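Local coordinates for uncharacterized conserved protein of COG5135 (Nostoc punctiforme, PDB 2I51), which binds flavin mononucleotide and is probably a flavin-dependent oxidoreductase akin to pyridoxamine 5'-phosphate oxidase, with a substrate that is not established, at residues Arg110-Gln115 with Ile149-Phe155; Gln175-Leu179 with Ser190-Pro195. Residue numbers count along the deposited sequence, not the author numbering.

Interaction 1: Arg110-Gln115 with Ile149-Phe155; sequences RIAMWQ and IEPVPNF. With EDO (1,2-ethanediol), chain E.
R110-Q115, about one and a half turns within helix 107-116, packs against the non-regular segment I149-F155, extended at E150-V152 and ending in a type I beta turn from V152 to F155 (F155 N to V152 O, 3.0 Å). The CA atoms come nearest at W114-P151 (5.9 Å) and Q115-I149 (5.6 Å), and 581 Å² is buried. R110, with chi1 to chi3 all t, forks onto one acceptor: NE and NH2 both donate to F155 O at 2.9 Å. R110 NH2 also donates to a water (2.9 Å), which donates to P151 O (2.9 Å), while NH1 is satisfied by Q107. Q115 NE2 donates almost linearly (176°) to I149 O at 2.9 Å, and Q115 OE1 accepts from O2 of a 1,2-ethanediol (2.6 Å), probably from the crystallisation liquor. W114 NE1 (chi1 t) donates to D147 O; E150 O lies 3.3 Å from W114 NE1, but at an angle too poor for a hydrogen bond. V152 N, over the indole face, is buried without a partner. P151 CA makes a CH-pi contact 3.5 Å from the centroid of the W114 five-membered ring, and the six-membered ring points its edge at the F155 face (T-shaped, centroids 4.8 Å, planes at 64°). In this helix-to-loop packing the lead-in to strand 155-169 lies against helix 107-116, while M113 and F155 both reach I58 on strand 55-60.

Interaction 2: Gln175-Leu179 with Ser190-Pro195; sequences QNRWL and SEAINP
The C-terminal beta-hairpin of strands 176-182 and 188-192 is antiparallel: the short strand axes approach to 4.7 Å at 154°, and 606 Å² is buried between the segments. S190 begins the second segment with its CA 3.2 Å from L179 O, a CA-H...O contact. E191 faces L179 as a hydrogen-bonded pair, E191 N to L179 O and L179 N to E191 O both 2.9 Å. A192 opposes W178 as the non-hydrogen-bonded pair (CA-CA 4.5 Å), with its CB 3.8 Å from the centroid of the W178 six-membered ring, over the face. I193 N donates to R177 O (2.9 Å), and its CD1 lies over the guanidinium face. I193 O accepts from a water that itself accepts from R177 N. N194 turns its side chain to Y129 of the second subunit. R177, an FMN-pocket residue with chi1 to chi3 t, forms a salt bridge from NH2 to D166 OD2. At the C-terminal P195 its NH1, whose position is less certain, adds another: R177 NH1 to P195 OXT, 3.1 Å.

Overall arrangement
Interactions 1 and 2 lie on opposite sides of the chain's centre, 39 Å apart between centres and about 26 Å between nearest atoms, and share no segment. Both are partly buried and bury similar areas, but strand 155-169 links them: 149-155 leads into its start, and 175-179 pairs along its far end. Side chains dominate interaction 1, where side-chain donors of the helix bond to carbonyl oxygens of the other segment around an aromatic centre; backbone pairing sets the register of interaction 2. No other chain of the assembly touches interaction 1, whereas interaction 2 meets the second subunit and contributes R177 to an FMN pocket; the side chain of F155 is about 9 Å from a bound FMN.

Interaction 1: Arg110-Gln115 with Ile149-Phe155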
ATOM      1  N   ARG A 110     -10.250 -18.380 -14.012  1.00 12.39           N
ATOM      2  CA  ARG A 110      -9.445 -17.461 -14.825  1.00 12.21           C
ATOM      3  C   ARG A 110     -10.156 -17.024 -16.105  1.00 11.82           C
ATOM      4  O   ARG A 110     -10.146 -15.838 -16.472  1.00 13.27           O
ATOM      5  CB  ARG A 110      -8.088 -18.114 -15.125  1.00 13.19           C
ATOM      6  CG  ARG A 110      -7.139 -17.329 -16.062  1.00 12.82           C
ATOM      7  CD  ARG A 110      -5.812 -18.012 -16.219  1.00 13.30           C
ATOM      8  NE  ARG A 110      -4.995 -17.377 -17.246  1.00 14.88           N
ATOM      9  CZ  ARG A 110      -4.826 -17.827 -18.487  1.00 15.86           C
ATOM     10  NH1 ARG A 110      -5.391 -18.965 -18.902  1.00 14.17           N
ATOM     11  NH2 ARG A 110      -4.104 -17.099 -19.333  1.00 15.03           N
ATOM     12  N   ILE A 111     -10.756 -17.992 -16.763  1.00 11.64           N
ATOM     13  CA  ILE A 111     -11.495 -17.750 -18.019  1.00 12.19           C
ATOM     14  C   ILE A 111     -12.701 -16.839 -17.754  1.00 12.54           C
ATOM     15  O   ILE A 111     -12.968 -15.889 -18.486  1.00 13.65           O
ATOM     16  CB  ILE A 111     -11.945 -19.081 -18.658  1.00 12.12           C
ATOM     17  CG1 ILE A 111     -10.709 -19.866 -19.084  1.00 11.87           C
ATOM     18  CG2 ILE A 111     -12.854 -18.796 -19.874  1.00 14.30           C
ATOM     19  CD1 ILE A 111     -10.889 -21.411 -19.217  1.00 12.81           C
ATOM     20  N   ALA A 112     -13.462 -17.102 -16.676  1.00 12.27           N
ATOM     21  CA  ALA A 112     -14.574 -16.269 -16.302  1.00 13.82           C
ATOM     22  C   ALA A 112     -14.129 -14.845 -16.049  1.00 13.18           C
ATOM     23  O   ALA A 112     -14.789 -13.905 -16.470  1.00 14.81           O
ATOM     24  CB  ALA A 112     -15.289 -16.851 -15.041  1.00 14.95           C
HETATM   25  N   MSE A 113     -13.037 -14.674 -15.301  1.00 12.87           N
HETATM   26  CA  MSE A 113     -12.558 -13.326 -15.035  1.00 13.41           C
HETATM   27  C   MSE A 113     -12.243 -12.581 -16.332  1.00 12.92           C
HETATM   28  O   MSE A 113     -12.612 -11.414 -16.525  1.00 14.11           O
HETATM   29  CB  MSE A 113     -11.359 -13.378 -14.123  1.00 15.15           C
HETATM   30  CG  MSE A 113     -10.667 -12.068 -13.784  1.00 15.70           C
HETATM   31 SE   MSE A 113     -11.524 -11.106 -12.322  0.75 20.94          SE
HETATM   32  CE  MSE A 113     -12.643 -10.153 -13.388  1.00 19.25           C
ATOM     33  N   TRP A 114     -11.491 -13.234 -17.211  1.00 12.82           N
ATOM     34  CA  TRP A 114     -11.155 -12.653 -18.517  1.00 13.42           C
ATOM     35  C   TRP A 114     -12.394 -12.165 -19.237  1.00 13.14           C
ATOM     36  O   TRP A 114     -12.435 -11.070 -19.799  1.00 13.47           O
ATOM     37  CB  TRP A 114     -10.453 -13.734 -19.387  1.00 12.74           C
ATOM     38  CG  TRP A 114     -10.109 -13.260 -20.753  1.00 11.05           C
ATOM     39  CD1 TRP A 114     -10.741 -13.615 -21.921  1.00 12.69           C
ATOM     40  CD2 TRP A 114      -9.048 -12.389 -21.121  1.00 12.10           C
ATOM     41  NE1 TRP A 114     -10.112 -13.037 -22.985  1.00 11.91           N
ATOM     42  CE2 TRP A 114      -9.071 -12.270 -22.531  1.00 11.65           C
ATOM     43  CE3 TRP A 114      -8.090 -11.685 -20.408  1.00 11.48           C
ATOM     44  CZ2 TRP A 114      -8.166 -11.511 -23.218  1.00 12.17           C
ATOM     45  CZ3 TRP A 114      -7.172 -10.922 -21.121  1.00 13.58           C
ATOM     46  CH2 TRP A 114      -7.236 -10.839 -22.505  1.00 12.62           C
ATOM     47  N   GLN A 115     -13.408 -13.022 -19.284  1.00 13.34           N
ATOM     48  CA  GLN A 115     -14.632 -12.729 -20.002  1.00 13.76           C
ATOM     49  C   GLN A 115     -15.439 -11.571 -19.382  1.00 15.19           C
ATOM     50  O   GLN A 115     -16.155 -10.865 -20.117  1.00 16.41           O
ATOM     51  CB  GLN A 115     -15.478 -13.979 -20.087  1.00 15.86           C
ATOM     52  CG  GLN A 115     -14.832 -15.011 -21.014  1.00 14.61           C
ATOM     53  CD  GLN A 115     -15.677 -16.242 -21.162  1.00 16.70           C
ATOM     54  OE1 GLN A 115     -16.764 -16.314 -20.572  1.00 20.63           O
ATOM     55  NE2 GLN A 115     -15.183 -17.251 -21.876  1.00 14.23           N
ATOM     56  N   ILE A 149     -13.234 -14.177 -25.401  1.00 11.68           N
ATOM     57  CA  ILE A 149     -13.663 -15.451 -24.821  1.00 12.32           C
ATOM     58  C   ILE A 149     -12.477 -16.198 -24.177  1.00 12.42           C
ATOM     59  O   ILE A 149     -12.599 -16.868 -23.144  1.00 13.41           O
ATOM     60  CB  ILE A 149     -14.323 -16.351 -25.901  1.00 12.72           C
ATOM     61  CG1 ILE A 149     -15.500 -15.624 -26.529  1.00 17.96           C
ATOM     62  CG2 ILE A 149     -14.721 -17.729 -25.371  1.00 12.12           C
ATOM     63  CD1 ILE A 149     -16.531 -15.194 -25.568  1.00 22.06           C
ATOM     64  N   GLU A 150     -11.304 -16.130 -24.827  1.00 12.37           N
ATOM     65  CA  GLU A 150     -10.161 -16.983 -24.517  1.00 11.96           C
ATOM     66  C   GLU A 150      -8.996 -16.150 -24.035  1.00 12.21           C
ATOM     67  O   GLU A 150      -8.490 -15.328 -24.789  1.00 12.30           O
ATOM     68  CB  GLU A 150      -9.764 -17.738 -25.793  1.00 12.84           C
ATOM     69  CG  GLU A 150     -10.933 -18.515 -26.394  1.00 11.33           C
ATOM     70  CD  GLU A 150     -10.605 -19.682 -27.271  1.00 11.80           C
ATOM     71  OE1 GLU A 150      -9.423 -20.053 -27.449  1.00 13.21           O
ATOM     72  OE2 GLU A 150     -11.549 -20.317 -27.805  1.00 13.06           O
ATOM     73  N   PRO A 151      -8.544 -16.307 -22.798  1.00 12.73           N
ATOM     74  CA  PRO A 151      -7.502 -15.449 -22.251  1.00 12.71           C
ATOM     75  C   PRO A 151      -6.176 -15.567 -22.950  1.00 11.14           C
ATOM     76  O   PRO A 151      -5.792 -16.643 -23.376  1.00 13.40           O
ATOM     77  CB  PRO A 151      -7.400 -15.874 -20.779  1.00 14.43           C
ATOM     78  CG  PRO A 151      -8.032 -17.199 -20.701  1.00 16.47           C
ATOM     79  CD  PRO A 151      -9.063 -17.274 -21.796  1.00 14.38           C
ATOM     80  N   VAL A 152      -5.443 -14.442 -23.009  1.00 13.49           N
ATOM     81  CA  VAL A 152      -4.107 -14.439 -23.593  1.00 13.03           C
ATOM     82  C   VAL A 152      -3.106 -15.009 -22.586  1.00 13.49           C
ATOM     83  O   VAL A 152      -3.366 -15.012 -21.389  1.00 13.40           O
ATOM     84  CB  VAL A 152      -3.730 -13.007 -24.049  1.00 13.67           C
ATOM     85  CG1 VAL A 152      -4.678 -12.510 -25.152  1.00 16.20           C
ATOM     86  CG2 VAL A 152      -3.701 -12.067 -22.863  1.00 12.85           C
ATOM     87  N   PRO A 153      -1.971 -15.510 -23.073  1.00 14.78           N
ATOM     88  CA  PRO A 153      -1.072 -16.243 -22.193  1.00 15.19           C
ATOM     89  C   PRO A 153      -0.481 -15.442 -21.075  1.00 15.86           C
ATOM     90  O   PRO A 153      -0.176 -16.011 -20.040  1.00 20.84           O
ATOM     91  CB  PRO A 153       0.040 -16.705 -23.118  1.00 15.77           C
ATOM     92  CG  PRO A 153      -0.517 -16.654 -24.470  1.00 18.43           C
ATOM     93  CD  PRO A 153      -1.560 -15.601 -24.480  1.00 15.19           C
ATOM     94  N   ASN A 154      -0.397 -14.121 -21.215  1.00 13.95           N
ATOM     95  CA  ASN A 154       0.149 -13.291 -20.165  1.00 16.05           C
ATOM     96  C   ASN A 154      -0.912 -12.767 -19.189  1.00 17.07           C
ATOM     97  O   ASN A 154      -0.590 -12.008 -18.289  1.00 17.29           O
ATOM     98  CB  ASN A 154       0.941 -12.131 -20.723  1.00 16.08           C
ATOM     99  CG  ASN A 154       0.159 -11.262 -21.687  1.00 18.46           C
ATOM    100  OD1 ASN A 154      -0.405 -11.767 -22.670  1.00 20.08           O
ATOM    101  ND2 ASN A 154       0.181  -9.961 -21.475  1.00 21.23           N
ATOM    102  N   PHE A 155      -2.158 -13.166 -19.371  1.00 14.69           N
ATOM    103  CA  PHE A 155      -3.205 -12.845 -18.403  1.00 14.10           C
ATOM    104  C   PHE A 155      -3.205 -13.785 -17.225  1.00 14.30           C
ATOM    105  O   PHE A 155      -3.312 -15.005 -17.412  1.00 14.77           O
ATOM    106  CB  PHE A 155      -4.570 -12.981 -19.080  1.00 12.61           C
ATOM    107  CG  PHE A 155      -5.721 -12.736 -18.132  1.00 14.95           C
ATOM    108  CD1 PHE A 155      -6.007 -11.440 -17.669  1.00 13.20           C
ATOM    109  CD2 PHE A 155      -6.566 -13.770 -17.733  1.00 13.33           C
ATOM    110  CE1 PHE A 155      -7.054 -11.217 -16.798  1.00 14.23           C
ATOM    111  CE2 PHE A 155      -7.584 -13.541 -16.831  1.00 13.13           C
ATOM    112  CZ  PHE A 155      -7.852 -12.273 -16.392  1.00 13.56           C
TER
HETATM  113  C1  EDO E 302     -18.018 -14.699 -17.097  1.00 46.16           C
HETATM  114  O1  EDO E 302     -19.138 -14.477 -16.230  1.00 57.56           O
HETATM  115  C2  EDO E 302     -18.365 -15.769 -18.112  1.00 44.57           C
HETATM  116  O2  EDO E 302     -18.734 -15.100 -19.315  1.00 47.78           O
HETATM  117  O   HOH W   1      -3.800 -18.245 -21.983  1.00 18.64           O

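Interaction 2: Gln175-Leu179 with Ser190-Pro195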
ATOM      1  N   GLN A 175     -11.789   5.254  18.345  1.00 19.09           N
ATOM      2  CA  GLN A 175     -11.544   4.408  17.178  1.00 16.74           C
ATOM      3  C   GLN A 175     -11.808   2.998  17.586  1.00 17.73           C
ATOM      4  O   GLN A 175     -11.730   2.680  18.780  1.00 19.70           O
ATOM      5  CB  GLN A 175     -10.095   4.490  16.723  1.00 17.35           C
ATOM      6  CG  GLN A 175      -9.638   5.894  16.391  1.00 17.73           C
ATOM      7  CD  GLN A 175      -8.204   5.956  15.831  1.00 18.71           C
ATOM      8  OE1 GLN A 175      -7.694   7.029  15.467  1.00 20.59           O
ATOM      9  NE2 GLN A 175      -7.536   4.792  15.787  1.00 20.62           N
ATOM     10  N   ASN A 176     -12.158   2.145  16.637  1.00 18.17           N
ATOM     11  CA  ASN A 176     -12.395   0.727  16.908  1.00 18.24           C
ATOM     12  C   ASN A 176     -11.423  -0.079  16.052  1.00 16.38           C
ATOM     13  O   ASN A 176     -11.176   0.274  14.900  1.00 17.04           O
ATOM     14  CB  ASN A 176     -13.829   0.322  16.523  1.00 18.12           C
ATOM     15  CG  ASN A 176     -14.895   1.188  17.185  1.00 28.90           C
ATOM     16  OD1 ASN A 176     -14.786   1.490  18.341  1.00 32.27           O
ATOM     17  ND2 ASN A 176     -15.926   1.581  16.432  1.00 28.91           N
ATOM     18  N   ARG A 177     -10.849  -1.130  16.610  1.00 16.02           N
ATOM     19  CA  ARG A 177      -9.958  -2.010  15.880  1.00 15.12           C
ATOM     20  C   ARG A 177     -10.263  -3.445  16.255  1.00 16.20           C
ATOM     21  O   ARG A 177     -10.387  -3.768  17.445  1.00 16.46           O
ATOM     22  CB  ARG A 177      -8.529  -1.652  16.237  1.00 15.81           C
ATOM     23  CG  ARG A 177      -7.501  -2.306  15.328  1.00 16.60           C
ATOM     24  CD  ARG A 177      -6.144  -1.843  15.651  1.00 18.00           C
ATOM     25  NE  ARG A 177      -5.102  -2.517  14.889  1.00 19.60           N
ATOM     26  CZ  ARG A 177      -3.826  -2.561  15.271  1.00 22.52           C
ATOM     27  NH1 ARG A 177      -3.464  -1.959  16.387  1.00 22.52           N
ATOM     28  NH2 ARG A 177      -2.922  -3.200  14.556  1.00 21.92           N
ATOM     29  N   TRP A 178     -10.435  -4.289  15.243  1.00 16.70           N
ATOM     30  CA  TRP A 178     -10.749  -5.692  15.400  1.00 16.22           C
ATOM     31  C   TRP A 178      -9.773  -6.518  14.610  1.00 16.80           C
ATOM     32  O   TRP A 178      -9.464  -6.180  13.468  1.00 16.09           O
ATOM     33  CB  TRP A 178     -12.162  -5.988  14.909  1.00 18.84           C
ATOM     34  CG  TRP A 178     -13.195  -5.606  15.846  1.00 24.48           C
ATOM     35  CD1 TRP A 178     -13.791  -4.387  15.968  1.00 28.21           C
ATOM     36  CD2 TRP A 178     -13.804  -6.450  16.829  1.00 24.71           C
ATOM     37  NE1 TRP A 178     -14.714  -4.417  16.994  1.00 31.48           N
ATOM     38  CE2 TRP A 178     -14.742  -5.672  17.526  1.00 27.00           C
ATOM     39  CE3 TRP A 178     -13.645  -7.792  17.185  1.00 29.59           C
ATOM     40  CZ2 TRP A 178     -15.534  -6.202  18.565  1.00 30.80           C
ATOM     41  CZ3 TRP A 178     -14.421  -8.316  18.217  1.00 32.90           C
ATOM     42  CH2 TRP A 178     -15.348  -7.519  18.894  1.00 28.96           C
ATOM     43  N   LEU A 179      -9.303  -7.607  15.207  1.00 15.00           N
ATOM     44  CA  LEU A 179      -8.427  -8.554  14.581  1.00 14.47           C
ATOM     45  C   LEU A 179      -9.170  -9.858  14.407  1.00 16.28           C
ATOM     46  O   LEU A 179      -9.796 -10.358  15.335  1.00 16.48           O
ATOM     47  CB  LEU A 179      -7.200  -8.782  15.456  1.00 16.25           C
ATOM     48  CG  LEU A 179      -6.037  -9.591  14.955  1.00 22.41           C
ATOM     49  CD1 LEU A 179      -5.391  -8.989  13.675  1.00 26.96           C
ATOM     50  CD2 LEU A 179      -5.028  -9.691  16.147  1.00 25.46           C
ATOM     51  N   SER A 190     -12.230 -13.750  16.454  1.00 17.36           N
ATOM     52  CA  SER A 190     -12.059 -12.304  16.434  1.00 17.56           C
ATOM     53  C   SER A 190     -11.885 -11.707  17.803  1.00 18.47           C
ATOM     54  O   SER A 190     -12.298 -12.298  18.800  1.00 19.02           O
ATOM     55  CB  SER A 190     -13.207 -11.643  15.737  1.00 21.43           C
ATOM     56  OG  SER A 190     -14.385 -11.767  16.452  1.00 26.83           O
ATOM     57  N   GLU A 191     -11.255 -10.542  17.857  1.00 17.48           N
ATOM     58  CA  GLU A 191     -11.035  -9.864  19.118  1.00 20.27           C
ATOM     59  C   GLU A 191     -10.870  -8.374  18.917  1.00 18.94           C
ATOM     60  O   GLU A 191     -10.225  -7.932  17.962  1.00 17.41           O
ATOM     61  CB  GLU A 191      -9.828 -10.398  19.878  1.00 23.48           C
ATOM     62  CG  GLU A 191      -8.473 -10.259  19.252  1.00 33.17           C
ATOM     63  CD  GLU A 191      -7.333 -10.416  20.273  1.00 33.15           C
ATOM     64  OE1 GLU A 191      -7.584 -10.294  21.490  1.00 45.13           O
ATOM     65  OE2 GLU A 191      -6.180 -10.658  19.835  1.00 48.08           O
ATOM     66  N   ALA A 192     -11.487  -7.609  19.786  1.00 18.25           N
ATOM     67  CA  ALA A 192     -11.304  -6.173  19.795  1.00 16.75           C
ATOM     68  C   ALA A 192      -9.943  -5.882  20.446  1.00 17.31           C
ATOM     69  O   ALA A 192      -9.611  -6.388  21.549  1.00 17.98           O
ATOM     70  CB  ALA A 192     -12.446  -5.497  20.568  1.00 18.33           C
ATOM     71  N   ILE A 193      -9.172  -5.003  19.785  1.00 15.04           N
ATOM     72  CA  ILE A 193      -7.823  -4.657  20.239  1.00 16.32           C
ATOM     73  C   ILE A 193      -7.658  -3.150  20.287  1.00 17.05           C
ATOM     74  O   ILE A 193      -8.454  -2.385  19.728  1.00 16.09           O
ATOM     75  CB  ILE A 193      -6.722  -5.286  19.368  1.00 16.34           C
ATOM     76  CG1 ILE A 193      -6.899  -4.949  17.873  1.00 17.68           C
ATOM     77  CG2 ILE A 193      -6.736  -6.838  19.520  1.00 17.33           C
ATOM     78  CD1 ILE A 193      -5.688  -5.213  16.960  1.00 18.37           C
ATOM     79  N   ASN A 194      -6.644  -2.694  21.012  1.00 16.06           N
ATOM     80  CA  ASN A 194      -6.417  -1.263  21.094  1.00 16.47           C
ATOM     81  C   ASN A 194      -5.942  -0.697  19.754  1.00 17.13           C
ATOM     82  O   ASN A 194      -4.997  -1.243  19.177  1.00 18.93           O
ATOM     83  CB  ASN A 194      -5.377  -0.929  22.167  1.00 16.04           C
ATOM     84  CG  ASN A 194      -5.872  -1.224  23.570  1.00 20.14           C
ATOM     85  OD1 ASN A 194      -7.085  -1.086  23.873  1.00 18.68           O
ATOM     86  ND2 ASN A 194      -4.929  -1.560  24.464  1.00 18.17           N
ATOM     87  N   PRO A 195      -6.532   0.430  19.317  1.00 18.30           N
ATOM     88  CA  PRO A 195      -6.063   1.068  18.086  1.00 22.93           C
ATOM     89  C   PRO A 195      -4.550   1.287  18.030  1.00 31.79           C
ATOM     90  O   PRO A 195      -3.946   1.674  19.026  1.00 32.36           O
ATOM     91  CB  PRO A 195      -6.798   2.385  18.063  1.00 24.68           C
ATOM     92  CG  PRO A 195      -7.905   2.282  19.024  1.00 28.18           C
ATOM     93  CD  PRO A 195      -7.689   1.113  19.915  1.00 20.20           C
ATOM     94  OXT PRO A 195      -3.887   1.027  16.990  1.00 34.86           O
TER
HETATM   95  O   HOH W   2     -11.085  -1.481  19.529  1.00 19.36           O